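Local coordinates for protein putative esterase PA1618 (Pseudomonas aeruginosa, PDB 4QD8) that probably hydrolyses acyl-coenzyme A thioesters, possibly 1,4-dihydroxy-2-naphthoyl-CoA, as a hotdog-fold thioesterase, at residues 40-43 and 44-48; 67-70 and 71-75. All blocks are in the same frame, centred on the assembly; numbering follows the deposited sequence.

In the fold
From the N terminus the chain passes two short helices and strand 28-32 before strand 36-42, and contact 1 forms where that strand runs out and turns into the loop leading to helix 56-72. Contact 2 comes later, at the far end of that same helix. The two therefore stand in series, neither nested nor crossed, with centres about 23 Å apart on opposite sides of the chain's centre. Each is local: contact 1 closes the turn after strand 36-42, and contact 2 ends the helix that the antiparallel sheet wraps in a hotdog fold. Contact 1 also rests on the helix near A58 and L62, whereas contact 2 meets strands 80-91, 113-121 and 127-139.

Contact 1. Residues 40-43 and 44-48; sequences SMPV and DSRTH
In T47 the hydroxyl sits between its backbone N and carbonyl carbon (chi1 55°), which aims OG1 back at P42 O, and D44 CG is placed likewise (chi1 64°), bringing OD1 within reach of R46 N. T47 OG1 donates to P42 O at 2.8 Å, the donor tilted from the carbonyl plane, and accepts from D44 N at 3.1 Å in a nearly straight bond. Threonine suits the place because one hydroxyl can do both while its methyl, T47 CG2, meets M41 SD tip to tip at 3.8 Å. That apolar end continues onto A58 of helix 56-72. R46, bent at chi3, forms a side-on salt bridge with D44 through two nitrogens, one to each oxygen: NH2 lies a notably short 2.5 Å from D44 OD2, in the guanidinium plane and on the syn lone pair, and NE reaches D44 OD1. D44 OD1 also accepts from R46 N at 2.9 Å, so three N-H groups hold the carboxylate and limit its rotation. The short, puckered P42 ring, suited to a place beside a flat cation, crosses R46 at about a right angle and puts CG over one guanidinium face, 3.2 Å from R46 NH2. V43 CG1 lies 3.9 Å from H48 NE2, whose hydrogen bond goes to R96 O. The R46 N to D44 OD1 bond defines an Asx turn, placed where a hotdog-sheet strand gives way to the loop before the central helix.

Contact 2. Residues 67-70 and 71-75; sequences GSMA and SYLCV
Residues 67-72 keep helical torsions and i to i+4 bonds, S71 N to G67 O at 2.9 Å and Y72 N to S68 O at 3.0 Å, and the chain then leaves the helix through L73 and C74. This is the C-terminal end of the central helix of the hotdog fold. L73 N still reaches M69 O at 3.1 Å, but the angle at its hydrogen has dropped to 140°, and a weak second bond to A70 O accompanies it as the bonding shifts from i+4 to i+3 at the helix end. Side chains one turn apart meet lightly: M69 CG and L73 CD1 are 4.5 Å apart, an apolar pair that suits flexible methionine and branched leucine. L73 CG, anti to its carbonyl carbon and beside its backbone N (chi1 -66°), lies 3.3 Å from M69 O. C74, turned much the same way (chi1 -70°), brings SG to 3.3 Å from A70 O. G67, lacking a side chain, and the small A70 fit buried places on the helix. S71 is buried too, and its short polar side chain bonds H114 ND1 and W116 NE1, giving a hydroxyl in the interior its partners. Y72 is large enough to extend beyond its own chain: its ring stacks on F51 of the second subunit. Closer to the backbone, S68 O lies at the edge of the Y72 ring and near its plane, 3.3 Å from Y72 CD2.

Contact 1. Residues 40-43 and 44-48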
loop_
_atom_site.group_PDB
_atom_site.type_symbol
_atom_site.label_atom_id
_atom_site.label_comp_id
_atom_site.label_asym_id
_atom_site.label_seq_id
_atom_site.Cartn_x
_atom_site.Cartn_y
_atom_site.Cartn_z
ATOM N N SER A 40 -8.821 -21.076 4.048
ATOM C CA SER A 40 -8.579 -20.827 5.461
ATOM C C SER A 40 -7.226 -21.379 5.872
ATOM O O SER A 40 -6.603 -22.140 5.127
ATOM C CB SER A 40 -9.679 -21.447 6.316
ATOM O OG SER A 40 -9.579 -22.860 6.294
ATOM N N MET A 41 -6.766 -20.988 7.055
ATOM C CA MET A 41 -5.445 -21.355 7.525
ATOM C C MET A 41 -5.509 -21.448 9.035
ATOM O O MET A 41 -6.167 -20.633 9.667
ATOM C CB MET A 41 -4.451 -20.265 7.130
ATOM C CG MET A 41 -2.979 -20.580 7.396
ATOM S SD MET A 41 -1.902 -19.247 6.821
ATOM C CE MET A 41 -2.519 -17.892 7.809
ATOM N N PRO A 42 -4.825 -22.443 9.622
ATOM C CA PRO A 42 -4.803 -22.528 11.090
ATOM C C PRO A 42 -4.023 -21.391 11.736
ATOM O O PRO A 42 -3.052 -20.890 11.158
ATOM C CB PRO A 42 -4.071 -23.853 11.352
ATOM C CG PRO A 42 -3.241 -24.073 10.108
ATOM C CD PRO A 42 -4.116 -23.569 8.992
ATOM N N VAL A 43 -4.472 -20.977 12.919
ATOM C CA VAL A 43 -3.728 -20.038 13.749
ATOM C C VAL A 43 -3.084 -20.853 14.863
ATOM O O VAL A 43 -3.726 -21.160 15.879
ATOM C CB VAL A 43 -4.646 -18.938 14.323
ATOM C CG1 VAL A 43 -3.858 -17.968 15.178
ATOM C CG2 VAL A 43 -5.364 -18.196 13.178
ATOM N N ASP A 44 -1.828 -21.235 14.650
ATOM C CA ASP A 44 -1.123 -22.090 15.598
ATOM C C ASP A 44 0.384 -21.843 15.515
ATOM O O ASP A 44 0.805 -20.821 14.989
ATOM C CB ASP A 44 -1.519 -23.577 15.434
ATOM C CG ASP A 44 -1.136 -24.168 14.078
ATOM O OD1 ASP A 44 -0.178 -23.703 13.430
ATOM O OD2 ASP A 44 -1.797 -25.141 13.673
ATOM N N SER A 45 1.198 -22.754 16.045
ATOM C CA SER A 45 2.646 -22.548 16.052
ATOM C C SER A 45 3.254 -22.389 14.655
ATOM O O SER A 45 4.317 -21.785 14.499
ATOM C CB SER A 45 3.352 -23.675 16.816
ATOM O OG SER A 45 3.045 -24.927 16.243
ATOM N N ARG A 46 2.575 -22.910 13.640
ATOM C CA ARG A 46 3.087 -22.794 12.277
ATOM C C ARG A 46 2.970 -21.364 11.751
ATOM O O ARG A 46 3.731 -20.957 10.877
ATOM C CB ARG A 46 2.335 -23.740 11.342
ATOM C CG ARG A 46 2.633 -25.213 11.559
ATOM C CD ARG A 46 1.635 -26.072 10.806
ATOM N NE ARG A 46 0.311 -26.048 11.431
ATOM C CZ ARG A 46 -0.759 -26.687 10.969
ATOM N NH1 ARG A 46 -0.681 -27.401 9.853
ATOM N NH2 ARG A 46 -1.915 -26.611 11.617
ATOM N N THR A 47 2.004 -20.618 12.281
ATOM C CA THR A 47 1.638 -19.314 11.723
ATOM C C THR A 47 1.721 -18.201 12.770
ATOM O O THR A 47 1.506 -17.032 12.458
ATOM C CB THR A 47 0.212 -19.335 11.122
ATOM O OG1 THR A 47 -0.707 -19.785 12.118
ATOM C CG2 THR A 47 0.122 -20.274 9.897
ATOM N N HIS A 48 2.037 -18.553 14.016
ATOM C CA HIS A 48 2.227 -17.537 15.053
ATOM C C HIS A 48 3.491 -16.695 14.856
ATOM O O HIS A 48 4.480 -17.164 14.280
ATOM C CB HIS A 48 2.352 -18.210 16.435
ATOM C CG HIS A 48 1.050 -18.536 17.092
ATOM N ND1 HIS A 48 0.962 -19.440 18.133
ATOM C CD2 HIS A 48 -0.209 -18.080 16.882
ATOM C CE1 HIS A 48 -0.296 -19.530 18.529
ATOM N NE2 HIS A 48 -1.027 -18.723 17.784
#

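Contact 2. Residues 67-70 and 71-75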
loop_
_atom_site.group_PDB
_atom_site.type_symbol
_atom_site.label_atom_id
_atom_site.label_comp_id
_atom_site.label_asym_id
_atom_site.label_seq_id
_atom_site.Cartn_x
_atom_site.Cartn_y
_atom_site.Cartn_z
ATOM N N GLY A 67 -5.309 -15.157 -3.764
ATOM C CA GLY A 67 -5.419 -14.308 -4.938
ATOM C C GLY A 67 -4.637 -14.809 -6.139
ATOM O O GLY A 67 -5.092 -14.647 -7.279
ATOM N N SER A 68 -3.469 -15.401 -5.910
ATOM C CA SER A 68 -2.680 -15.923 -7.026
ATOM C C SER A 68 -3.390 -17.103 -7.677
ATOM O O SER A 68 -3.390 -17.240 -8.907
ATOM C CB SER A 68 -1.283 -16.334 -6.574
ATOM O OG SER A 68 -0.588 -15.201 -6.077
ATOM N N MET A 69 -4.004 -17.944 -6.856
ATOM C CA MET A 69 -4.749 -19.087 -7.377
ATOM C C MET A 69 -5.974 -18.593 -8.134
ATOM O O MET A 69 -6.307 -19.104 -9.211
ATOM C CB MET A 69 -5.174 -20.026 -6.252
ATOM C CG MET A 69 -5.765 -21.330 -6.750
ATOM S SD MET A 69 -4.492 -22.327 -7.544
ATOM C CE MET A 69 -3.562 -22.876 -6.112
ATOM N N ALA A 70 -6.646 -17.591 -7.580
ATOM C CA ALA A 70 -7.775 -16.970 -8.278
ATOM C C ALA A 70 -7.362 -16.435 -9.662
ATOM O O ALA A 70 -8.086 -16.630 -10.638
ATOM C CB ALA A 70 -8.386 -15.881 -7.436
ATOM N N SER A 71 -6.205 -15.775 -9.753
ATOM C CA SER A 71 -5.702 -15.304 -11.053
ATOM C C SER A 71 -5.433 -16.444 -12.015
ATOM O O SER A 71 -5.766 -16.358 -13.196
ATOM C CB SER A 71 -4.436 -14.466 -10.891
ATOM O OG SER A 71 -4.780 -13.127 -10.640
ATOM N N TYR A 72 -4.835 -17.514 -11.511
ATOM C CA TYR A 72 -4.582 -18.677 -12.349
ATOM C C TYR A 72 -5.842 -19.282 -12.944
ATOM O O TYR A 72 -5.815 -19.787 -14.069
ATOM C CB TYR A 72 -3.778 -19.717 -11.580
ATOM C CG TYR A 72 -2.319 -19.572 -11.876
ATOM C CD1 TYR A 72 -1.786 -20.075 -13.059
ATOM C CD2 TYR A 72 -1.474 -18.894 -11.003
ATOM C CE1 TYR A 72 -0.441 -19.933 -13.354
ATOM C CE2 TYR A 72 -0.133 -18.747 -11.287
ATOM C CZ TYR A 72 0.379 -19.271 -12.462
ATOM O OH TYR A 72 1.716 -19.128 -12.738
ATOM N N LEU A 73 -6.948 -19.178 -12.218
ATOM C CA LEU A 73 -8.229 -19.727 -12.666
ATOM C C LEU A 73 -8.930 -18.782 -13.635
ATOM O O LEU A 73 -9.993 -19.105 -14.163
ATOM C CB LEU A 73 -9.145 -19.981 -11.465
ATOM C CG LEU A 73 -8.702 -21.062 -10.478
ATOM C CD1 LEU A 73 -9.511 -21.010 -9.215
ATOM C CD2 LEU A 73 -8.847 -22.435 -11.139
ATOM N N CYS A 74 -8.337 -17.611 -13.855
ATOM C CA CYS A 74 -8.950 -16.599 -14.715
ATOM C C CYS A 74 -8.183 -16.331 -16.005
ATOM O O CYS A 74 -8.720 -15.710 -16.921
ATOM C CB CYS A 74 -9.136 -15.280 -13.960
ATOM S SG CYS A 74 -10.392 -15.328 -12.677
ATOM N N VAL A 75 -6.939 -16.781 -16.091
ATOM C CA VAL A 75 -6.184 -16.571 -17.326
ATOM C C VAL A 75 -6.143 -17.794 -18.217
ATOM O O VAL A 75 -6.462 -18.904 -17.794
ATOM C CB VAL A 75 -4.723 -16.139 -17.075
ATOM C CG1 VAL A 75 -4.683 -14.847 -16.299
ATOM C CG2 VAL A 75 -3.950 -17.243 -16.377
#